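PDB 4EVQ: putative ABC transporter subunit, substrate-binding component from Rhodopseudomonas palustris, which binds 4-hydroxybenzoate and probably hands such lignin-derived benzoates to the membrane part of an ABC transporter for uptake. Local coordinates for residues Pro24-Tyr29 with Asp62-Pro67; Val157-Ala162 with Ile188-Val193; Tyr211-Gly216 with Trp236-Leu241. All blocks are in the same frame, centred on the assembly; numbering follows the deposited sequence.

Contact 1: Pro24-Tyr29 with Asp62-Pro67. With PHB (p-hydroxybenzoic acid), chain H; ACT (acetate ion), chain G.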
# COMPACT_ATOMS: atom_id res chain seq x y z
N PRO A 24 -12.04 -2.32 -1.90
CA PRO A 24 -12.48 -3.22 -2.97
C PRO A 24 -12.82 -4.59 -2.42
O PRO A 24 -11.93 -5.35 -2.07
CB PRO A 24 -11.29 -3.26 -3.91
CG PRO A 24 -10.10 -2.99 -3.02
CD PRO A 24 -10.59 -2.05 -1.95
N TYR A 25 -14.12 -4.92 -2.37
CA TYR A 25 -14.56 -6.25 -1.96
C TYR A 25 -14.93 -7.09 -3.18
O TYR A 25 -15.45 -8.19 -3.05
CB TYR A 25 -15.74 -6.15 -0.99
CG TYR A 25 -15.31 -5.57 0.36
CD1 TYR A 25 -14.49 -6.32 1.21
CD2 TYR A 25 -15.69 -4.29 0.79
CE1 TYR A 25 -14.06 -5.82 2.43
CE2 TYR A 25 -15.25 -3.82 2.04
CZ TYR A 25 -14.44 -4.61 2.83
OH TYR A 25 -14.01 -4.13 4.04
N SER A 26 -14.79 -6.51 -4.37
CA SER A 26 -14.98 -7.21 -5.62
C SER A 26 -13.93 -6.71 -6.58
O SER A 26 -13.28 -5.70 -6.35
CB SER A 26 -16.39 -6.95 -6.20
OG SER A 26 -16.55 -5.59 -6.51
N GLY A 27 -13.79 -7.42 -7.69
CA GLY A 27 -12.91 -7.04 -8.76
C GLY A 27 -11.46 -7.35 -8.51
O GLY A 27 -11.06 -8.15 -7.63
N THR A 28 -10.64 -6.66 -9.29
CA THR A 28 -9.25 -7.08 -9.39
C THR A 28 -8.47 -6.94 -8.06
O THR A 28 -7.55 -7.70 -7.77
CB THR A 28 -8.57 -6.37 -10.53
OG1 THR A 28 -7.38 -7.10 -10.90
CG2 THR A 28 -8.14 -5.03 -10.12
N TYR A 29 -8.88 -6.00 -7.22
CA TYR A 29 -8.20 -5.79 -5.98
C TYR A 29 -8.93 -6.37 -4.76
O TYR A 29 -8.58 -6.09 -3.63
CB TYR A 29 -7.93 -4.30 -5.81
CG TYR A 29 -6.82 -3.72 -6.69
CD1 TYR A 29 -5.75 -4.47 -7.13
CD2 TYR A 29 -6.82 -2.37 -7.01
CE1 TYR A 29 -4.72 -3.88 -7.85
CE2 TYR A 29 -5.82 -1.79 -7.75
CZ TYR A 29 -4.75 -2.54 -8.16
OH TYR A 29 -3.70 -1.98 -8.87
N ASP A 62 -18.25 -1.59 -0.82
CA ASP A 62 -17.44 -2.01 -1.92
C ASP A 62 -17.25 -0.93 -2.95
O ASP A 62 -18.20 -0.53 -3.62
CB ASP A 62 -18.15 -3.18 -2.60
CG ASP A 62 -17.33 -3.79 -3.74
OD1 ASP A 62 -16.11 -3.48 -3.90
OD2 ASP A 62 -17.92 -4.61 -4.47
N ASP A 63 -16.00 -0.44 -3.09
CA ASP A 63 -15.73 0.63 -4.03
C ASP A 63 -15.49 0.15 -5.46
O ASP A 63 -15.42 0.96 -6.38
CB ASP A 63 -14.55 1.51 -3.57
CG ASP A 63 -13.16 0.86 -3.80
OD1 ASP A 63 -13.02 -0.26 -4.25
OD2 ASP A 63 -12.16 1.52 -3.55
N GLU A 64 -15.41 -1.16 -5.65
CA GLU A 64 -15.23 -1.79 -6.97
C GLU A 64 -13.98 -1.31 -7.73
O GLU A 64 -13.89 -1.45 -8.93
CB GLU A 64 -16.51 -1.59 -7.85
CG GLU A 64 -17.79 -2.06 -7.17
CD GLU A 64 -19.11 -1.73 -7.90
OE1 GLU A 64 -19.10 -1.09 -8.97
OE2 GLU A 64 -20.17 -2.20 -7.43
N SER A 65 -13.05 -0.67 -7.01
CA SER A 65 -11.95 0.03 -7.63
C SER A 65 -12.38 0.89 -8.80
O SER A 65 -11.66 1.00 -9.82
CB SER A 65 -10.80 -0.89 -7.99
OG SER A 65 -10.36 -1.55 -6.82
N ALA A 66 -13.51 1.60 -8.64
CA ALA A 66 -14.14 2.37 -9.73
C ALA A 66 -14.23 3.84 -9.39
O ALA A 66 -15.15 4.29 -8.67
CB ALA A 66 -15.52 1.83 -9.99
N PRO A 67 -13.28 4.62 -9.89
CA PRO A 67 -13.30 6.05 -9.53
C PRO A 67 -14.63 6.78 -9.82
O PRO A 67 -14.98 7.66 -9.04
CB PRO A 67 -12.10 6.62 -10.29
CG PRO A 67 -11.15 5.47 -10.40
CD PRO A 67 -12.02 4.24 -10.57
C1' PHB H . -2.92 2.13 -5.71
O1' PHB H . -3.78 2.26 -6.61
O2' PHB H . -2.50 3.13 -5.01
C1 PHB H . -2.33 0.82 -5.37
C2 PHB H . -3.05 -0.34 -5.67
C3 PHB H . -2.49 -1.58 -5.37
C4 PHB H . -1.26 -1.65 -4.82
C5 PHB H . -0.54 -0.51 -4.49
C6 PHB H . -1.09 0.70 -4.79
O4 PHB H . -0.70 -2.84 -4.52
C ACT G . -11.93 -3.47 -11.46
O ACT G . -12.24 -4.18 -12.45
OXT ACT G . -11.74 -4.02 -10.33
CH3 ACT G . -11.82 -2.00 -11.59
O HOH W 1 -11.25 -4.12 -7.42

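Contact 2: Val157-Ala162 with Ile188-Val193. With PHB (p-hydroxybenzoic acid), chain H.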
# COMPACT_ATOMS: atom_id res chain seq x y z
N VAL A 157 6.81 -1.39 -17.08
CA VAL A 157 5.51 -1.87 -17.53
C VAL A 157 4.54 -1.81 -16.34
O VAL A 157 4.85 -2.29 -15.24
CB VAL A 157 5.62 -3.26 -18.17
CG1 VAL A 157 6.18 -4.26 -17.23
CG2 VAL A 157 4.29 -3.70 -18.73
N THR A 158 3.36 -1.27 -16.59
CA THR A 158 2.38 -1.11 -15.51
C THR A 158 1.03 -0.85 -16.12
O THR A 158 0.88 -0.77 -17.33
CB THR A 158 2.78 -0.01 -14.49
OG1 THR A 158 1.93 -0.10 -13.35
CG2 THR A 158 2.66 1.36 -15.08
N TRP A 159 0.04 -0.70 -15.25
CA TRP A 159 -1.30 -0.32 -15.64
C TRP A 159 -1.42 1.20 -15.81
O TRP A 159 -0.77 1.98 -15.08
CB TRP A 159 -2.32 -0.79 -14.58
CG TRP A 159 -2.72 -2.23 -14.69
CD1 TRP A 159 -3.05 -2.89 -15.84
CD2 TRP A 159 -2.86 -3.16 -13.63
NE1 TRP A 159 -3.43 -4.16 -15.54
CE2 TRP A 159 -3.34 -4.36 -14.19
CE3 TRP A 159 -2.70 -3.09 -12.25
CZ2 TRP A 159 -3.61 -5.50 -13.42
CZ3 TRP A 159 -2.99 -4.18 -11.50
CH2 TRP A 159 -3.41 -5.38 -12.08
N LYS A 160 -2.27 1.59 -16.76
CA LYS A 160 -2.48 2.98 -17.10
C LYS A 160 -3.51 3.63 -16.14
O LYS A 160 -4.68 3.84 -16.47
CB LYS A 160 -2.90 3.12 -18.55
CG LYS A 160 -2.86 4.58 -19.05
CD LYS A 160 -3.03 4.77 -20.53
CE LYS A 160 -3.09 6.26 -20.83
NZ LYS A 160 -4.32 6.92 -20.31
N TYR A 161 -3.06 3.92 -14.94
CA TYR A 161 -3.84 4.71 -14.01
C TYR A 161 -2.84 5.36 -13.05
O TYR A 161 -1.66 5.06 -13.09
CB TYR A 161 -4.96 3.93 -13.31
CG TYR A 161 -4.56 3.13 -12.08
CD1 TYR A 161 -3.93 1.92 -12.23
CD2 TYR A 161 -4.86 3.55 -10.79
CE1 TYR A 161 -3.60 1.15 -11.12
CE2 TYR A 161 -4.54 2.79 -9.70
CZ TYR A 161 -3.91 1.59 -9.86
OH TYR A 161 -3.60 0.81 -8.78
N ALA A 162 -3.35 6.19 -12.14
CA ALA A 162 -2.50 7.05 -11.31
C ALA A 162 -1.40 6.32 -10.59
O ALA A 162 -0.29 6.81 -10.51
CB ALA A 162 -3.34 7.87 -10.32
N ILE A 188 -0.54 -0.84 -19.92
CA ILE A 188 -1.58 -1.80 -20.16
C ILE A 188 -2.85 -1.15 -19.59
O ILE A 188 -2.81 -0.58 -18.47
CB ILE A 188 -1.23 -3.12 -19.28
CG1 ILE A 188 0.13 -3.70 -19.68
CG2 ILE A 188 -2.26 -4.14 -19.42
CD1 ILE A 188 0.18 -4.28 -21.09
N ALA A 189 -4.00 -1.23 -20.26
CA ALA A 189 -5.23 -0.68 -19.68
C ALA A 189 -5.59 -1.39 -18.37
O ALA A 189 -5.46 -2.60 -18.30
CB ALA A 189 -6.37 -0.90 -20.67
N PHE A 190 -6.06 -0.67 -17.36
CA PHE A 190 -6.39 -1.28 -16.06
C PHE A 190 -7.81 -1.87 -16.12
O PHE A 190 -8.73 -1.20 -16.56
CB PHE A 190 -6.38 -0.21 -14.97
CG PHE A 190 -6.76 -0.72 -13.63
CD1 PHE A 190 -5.87 -1.39 -12.84
CD2 PHE A 190 -8.03 -0.52 -13.13
CE1 PHE A 190 -6.21 -1.87 -11.64
CE2 PHE A 190 -8.37 -0.98 -11.87
CZ PHE A 190 -7.45 -1.66 -11.12
N PRO A 191 -8.00 -3.11 -15.66
CA PRO A 191 -7.08 -4.10 -15.12
C PRO A 191 -6.83 -5.25 -16.11
O PRO A 191 -6.93 -6.41 -15.73
CB PRO A 191 -7.85 -4.61 -13.94
CG PRO A 191 -9.27 -4.62 -14.43
CD PRO A 191 -9.41 -3.46 -15.37
N ASP A 192 -6.49 -4.93 -17.34
CA ASP A 192 -6.23 -5.98 -18.33
C ASP A 192 -5.02 -6.80 -17.94
O ASP A 192 -4.05 -6.29 -17.35
CB ASP A 192 -6.08 -5.32 -19.71
CG ASP A 192 -6.23 -6.30 -20.85
OD1 ASP A 192 -7.35 -6.63 -21.20
OD2 ASP A 192 -5.24 -6.73 -21.42
N VAL A 193 -5.03 -8.07 -18.32
CA VAL A 193 -3.94 -8.98 -18.02
C VAL A 193 -3.42 -9.72 -19.26
O VAL A 193 -2.84 -10.79 -19.17
CB VAL A 193 -4.29 -9.95 -16.92
CG1 VAL A 193 -4.63 -9.20 -15.65
CG2 VAL A 193 -5.51 -10.82 -17.29
C1' PHB H . -2.92 2.13 -5.71
O1' PHB H . -3.78 2.26 -6.61
O2' PHB H . -2.50 3.13 -5.01
C1 PHB H . -2.33 0.82 -5.37
C2 PHB H . -3.05 -0.34 -5.67
C3 PHB H . -2.49 -1.58 -5.37
C4 PHB H . -1.26 -1.65 -4.82
C5 PHB H . -0.54 -0.51 -4.49
C6 PHB H . -1.09 0.70 -4.79
O4 PHB H . -0.70 -2.84 -4.52
O HOH W 2 -6.52 2.18 -17.68

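Contact 3: Tyr211-Gly216 with Trp236-Leu241. With PHB (p-hydroxybenzoic acid), chain H.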
# COMPACT_ATOMS: atom_id res chain seq x y z
N TYR A 211 11.17 -3.02 -14.77
CA TYR A 211 10.48 -2.52 -13.58
C TYR A 211 8.98 -2.62 -13.84
O TYR A 211 8.49 -2.02 -14.78
CB TYR A 211 10.85 -1.07 -13.34
CG TYR A 211 10.11 -0.34 -12.22
CD1 TYR A 211 10.54 -0.43 -10.92
CD2 TYR A 211 9.03 0.48 -12.49
CE1 TYR A 211 9.89 0.27 -9.92
CE2 TYR A 211 8.37 1.18 -11.49
CZ TYR A 211 8.82 1.08 -10.23
OH TYR A 211 8.21 1.82 -9.21
N ALA A 212 8.27 -3.37 -12.99
CA ALA A 212 6.83 -3.58 -13.17
C ALA A 212 6.07 -3.27 -11.90
O ALA A 212 6.46 -3.67 -10.81
CB ALA A 212 6.55 -5.02 -13.60
N PHE A 213 4.94 -2.62 -12.10
CA PHE A 213 3.95 -2.50 -11.03
C PHE A 213 2.65 -3.14 -11.49
O PHE A 213 1.99 -2.65 -12.43
CB PHE A 213 3.67 -1.07 -10.53
CG PHE A 213 2.38 -0.99 -9.69
CD1 PHE A 213 2.30 -1.65 -8.49
CD2 PHE A 213 1.24 -0.35 -10.16
CE1 PHE A 213 1.12 -1.68 -7.76
CE2 PHE A 213 0.04 -0.40 -9.43
CZ PHE A 213 0.00 -1.07 -8.23
N PHE A 214 2.32 -4.23 -10.81
CA PHE A 214 0.99 -4.87 -10.87
C PHE A 214 0.77 -5.37 -9.44
O PHE A 214 1.70 -5.42 -8.62
CB PHE A 214 0.95 -6.05 -11.85
CG PHE A 214 1.16 -5.64 -13.26
CD1 PHE A 214 0.17 -5.01 -13.96
CD2 PHE A 214 2.39 -5.81 -13.88
CE1 PHE A 214 0.37 -4.53 -15.22
CE2 PHE A 214 2.60 -5.34 -15.12
CZ PHE A 214 1.62 -4.70 -15.82
N SER A 215 -0.47 -5.72 -9.11
CA SER A 215 -0.77 -6.22 -7.79
C SER A 215 -2.03 -7.08 -7.87
O SER A 215 -2.85 -6.87 -8.75
CB SER A 215 -0.95 -4.99 -6.87
OG SER A 215 -1.23 -5.33 -5.55
N GLY A 216 -2.15 -8.08 -7.01
CA GLY A 216 -3.29 -8.98 -7.02
C GLY A 216 -3.11 -10.06 -8.04
O GLY A 216 -2.00 -10.42 -8.43
N TRP A 236 12.14 -6.63 -11.60
CA TRP A 236 12.08 -5.83 -10.39
C TRP A 236 10.74 -5.11 -10.29
O TRP A 236 10.08 -4.88 -11.28
CB TRP A 236 13.14 -4.74 -10.46
CG TRP A 236 14.56 -5.14 -10.20
CD1 TRP A 236 15.39 -5.84 -11.03
CD2 TRP A 236 15.30 -4.83 -9.04
NE1 TRP A 236 16.63 -5.98 -10.43
CE2 TRP A 236 16.60 -5.37 -9.21
CE3 TRP A 236 15.01 -4.15 -7.86
CZ2 TRP A 236 17.59 -5.24 -8.25
CZ3 TRP A 236 16.00 -4.03 -6.90
CH2 TRP A 236 17.29 -4.54 -7.13
N GLY A 237 10.37 -4.72 -9.07
CA GLY A 237 9.25 -3.81 -8.90
C GLY A 237 9.12 -3.40 -7.47
O GLY A 237 9.80 -3.91 -6.60
N PRO A 238 8.22 -2.47 -7.21
CA PRO A 238 7.77 -2.31 -5.82
C PRO A 238 7.18 -3.61 -5.33
O PRO A 238 6.69 -4.40 -6.11
CB PRO A 238 6.72 -1.21 -5.93
CG PRO A 238 6.10 -1.45 -7.32
CD PRO A 238 7.29 -1.87 -8.18
N GLY A 239 7.20 -3.87 -4.04
CA GLY A 239 6.83 -5.16 -3.53
C GLY A 239 5.41 -5.62 -3.68
O GLY A 239 5.13 -6.79 -3.45
N PHE A 240 4.54 -4.71 -4.08
CA PHE A 240 3.18 -5.09 -4.45
C PHE A 240 3.17 -6.12 -5.56
O PHE A 240 2.20 -6.86 -5.72
CB PHE A 240 2.36 -3.86 -4.86
CG PHE A 240 2.59 -2.68 -3.98
CD1 PHE A 240 2.22 -2.73 -2.66
CD2 PHE A 240 3.27 -1.57 -4.45
CE1 PHE A 240 2.50 -1.67 -1.83
CE2 PHE A 240 3.58 -0.51 -3.59
CZ PHE A 240 3.20 -0.57 -2.29
N LEU A 241 4.23 -6.15 -6.37
CA LEU A 241 4.32 -7.08 -7.51
C LEU A 241 4.31 -8.52 -7.03
O LEU A 241 3.83 -9.37 -7.74
CB LEU A 241 5.62 -6.78 -8.25
CG LEU A 241 5.91 -7.63 -9.47
CD1 LEU A 241 4.85 -7.44 -10.54
CD2 LEU A 241 7.31 -7.32 -10.01
C1' PHB H . -2.92 2.13 -5.71
O1' PHB H . -3.78 2.26 -6.61
O2' PHB H . -2.50 3.13 -5.01
C1 PHB H . -2.33 0.82 -5.37
C2 PHB H . -3.05 -0.34 -5.67
C3 PHB H . -2.49 -1.58 -5.37
C4 PHB H . -1.26 -1.65 -4.82
C5 PHB H . -0.54 -0.51 -4.49
C6 PHB H . -1.09 0.70 -4.79
O4 PHB H . -0.70 -2.84 -4.52
O HOH W 3 -0.15 -7.40 -4.82
O HOH W 4 0.56 -9.17 -5.86

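Contact 1: Pro24-Tyr29 with Asp62-Pro67
Asp62 reaches Tyr25 and Ser26 where the loops after two neighbouring parallel strands, 17-23 and 54-62, meet at the cleft edge of one lobe of a periplasmic binding protein fold. Its CG stands anti to the backbone N (chi1 -176°), which brings the carboxylate close to the other loop. OD1 accepts Tyr25 N from above the carboxylate plane at 2.9 Å. From the opposite face Glu64 N reaches the same OD1 at 3.0 Å and closes an Asx turn, while Ser26 N adds a weak bond. OD2 offers its syn lone pair to Ser26 OG, which donates over 2.6 Å. With both oxygens gripped, the carboxylate has little freedom to rotate, and these donors would probably stabilise its negative charge. Aspartate suits the place because a short chain carries two acceptors. The Tyr25 ring sets its edge against Asp62 CA, and its hydroxyl is hydrogen-bonded to Thr37.

Asp63 forms a second Asx turn, OD1 taking Ser65 N at 2.8 Å. Its side chain lies beside that of Pro24, with OD1 3.5 Å from Pro24 CB; proline has no N-H to give, so this is packing alone. OD2 turns to Thr89.

Glu64 runs extended to a salt bridge with Lys69, its CG passing Ser26 OG on the way.

Ser65, small and polar, fits between proline and tyrosine. Its OG sits at the edge of the Tyr29 ring, 3.6 Å from CD2, while one face of that ring meets p-hydroxybenzoate and its hydroxyl is hydrogen-bonded to Tyr161. Ser65 OG also donates to a water at 2.8 Å. The water donates in turn to Ser26 O and to an acetate probably left from crystallisation, and it accepts Tyr29 N at 3.0 Å.

Contact 2: Val157-Ala162 with Ile188-Val193
The indole of Trp159 carries Phe190 CD1 and Pro191 CA on one face, while Phe214 meets it in a further edge-to-face pair. Phe190 presents its own edge, giving a T-shaped pair with the six-membered ring of Trp159 (centroids 5.0 Å apart, planes at 89°). Pro191, after a cis peptide bond, lays CB over the centre of the Phe190 ring. At the indole edge NE1 donates to Asp192 O in the ring plane, nearly straight (2.9 Å, 170°). Tryptophan suits the place because one group offers broad faces and a directed N-H; an alanine here would probably leave Asp192 O without this donor and the edge of Phe190 without its face, freeing the 188-193 loop to shift. The Tyr161 ring meets Phe190 obliquely, CE1 lying 3.8 Å from CD1. Tyr161 OH donates to carboxylate atom O1' of p-hydroxybenzoate at 2.6 Å. In the backbone, Ile188 N donates to Thr158 O, Lys160 N donates to Ile188 O, and a water joins Lys160 O to Phe190 N. Trp159, Tyr161 and Phe190 form an aromatic cluster where parallel strands 153-159 and 181-188 run out into loops, at the cleft-facing rim of a periplasmic binding protein lobe.

Contact 3: Tyr211-Gly216 with Trp236-Leu241
Ala212 and the Gly237-Pro238 pair make the tight part of this buried contact. Ala212 N donates to Trp236 O at 2.9 Å. The carbonyl Ala212 O has no conventional partner: it rests against Pro238 CD at 3.3 Å and receives a CA-H...O contact from Gly237. Glycine is suited to this position because any CB there would run into Ala212 O. Pro238 wedges its ring between two aromatic side chains, crossing each at about a right angle: CD meets Tyr211 CE1 at 3.8 Å, and CG lies against Phe213 CD1. Leu241 CD1 fills in beside Ala212 CB and Phe214 CB.

Strands 209-213 and 235-238 are the parallel strands of a beta-alpha-beta unit joined by helix 217-228; their segments 211-213 and 236-238 cross at 38°, the twist of neighbouring parallel strands. Toward the cleft the packing gives way to ligand and water. Phe213, its CG anti to the backbone N (chi1 165°), turns a ring edge to both Phe240 CB and p-hydroxybenzoate. Phe240 lays its face against the ligand, with C5 3.8 Å above the ring centre. Ser215 OG accepts the phenol O4 of the ligand at 2.7 Å, the hydroxyl giving this otherwise aromatic wall a polar point. Beyond it, a water, modelled at two sites too close to be filled together, probably bridges Phe240 O and Gly216 N.

Overall arrangement
Contact 1 belongs to one lobe, contacts 2 and 3 to the other, and p-hydroxybenzoate touches all three. Contact 3 is wholly buried and mainly apolar, in the interior of the seven-strand sheet, with Ser215 as a polar point at the ligand; contact 2, at that sheet's outermost strand 181-188, is partly exposed, and contact 1, also only partly buried, relies on carboxylates and water. Contacts 2 and 3 share a strand boundary: 153-159 neighbours 209-213, with Thr158 OG1 probably hydrogen-bonded to Phe213 O. The lobes themselves are joined by a probable hydrogen bond between the hydroxyls of Tyr29 and Tyr161. Contacts 1 and 3 both offer the ligand aromatic faces, whereas contacts 2 and 3 grip its polar ends.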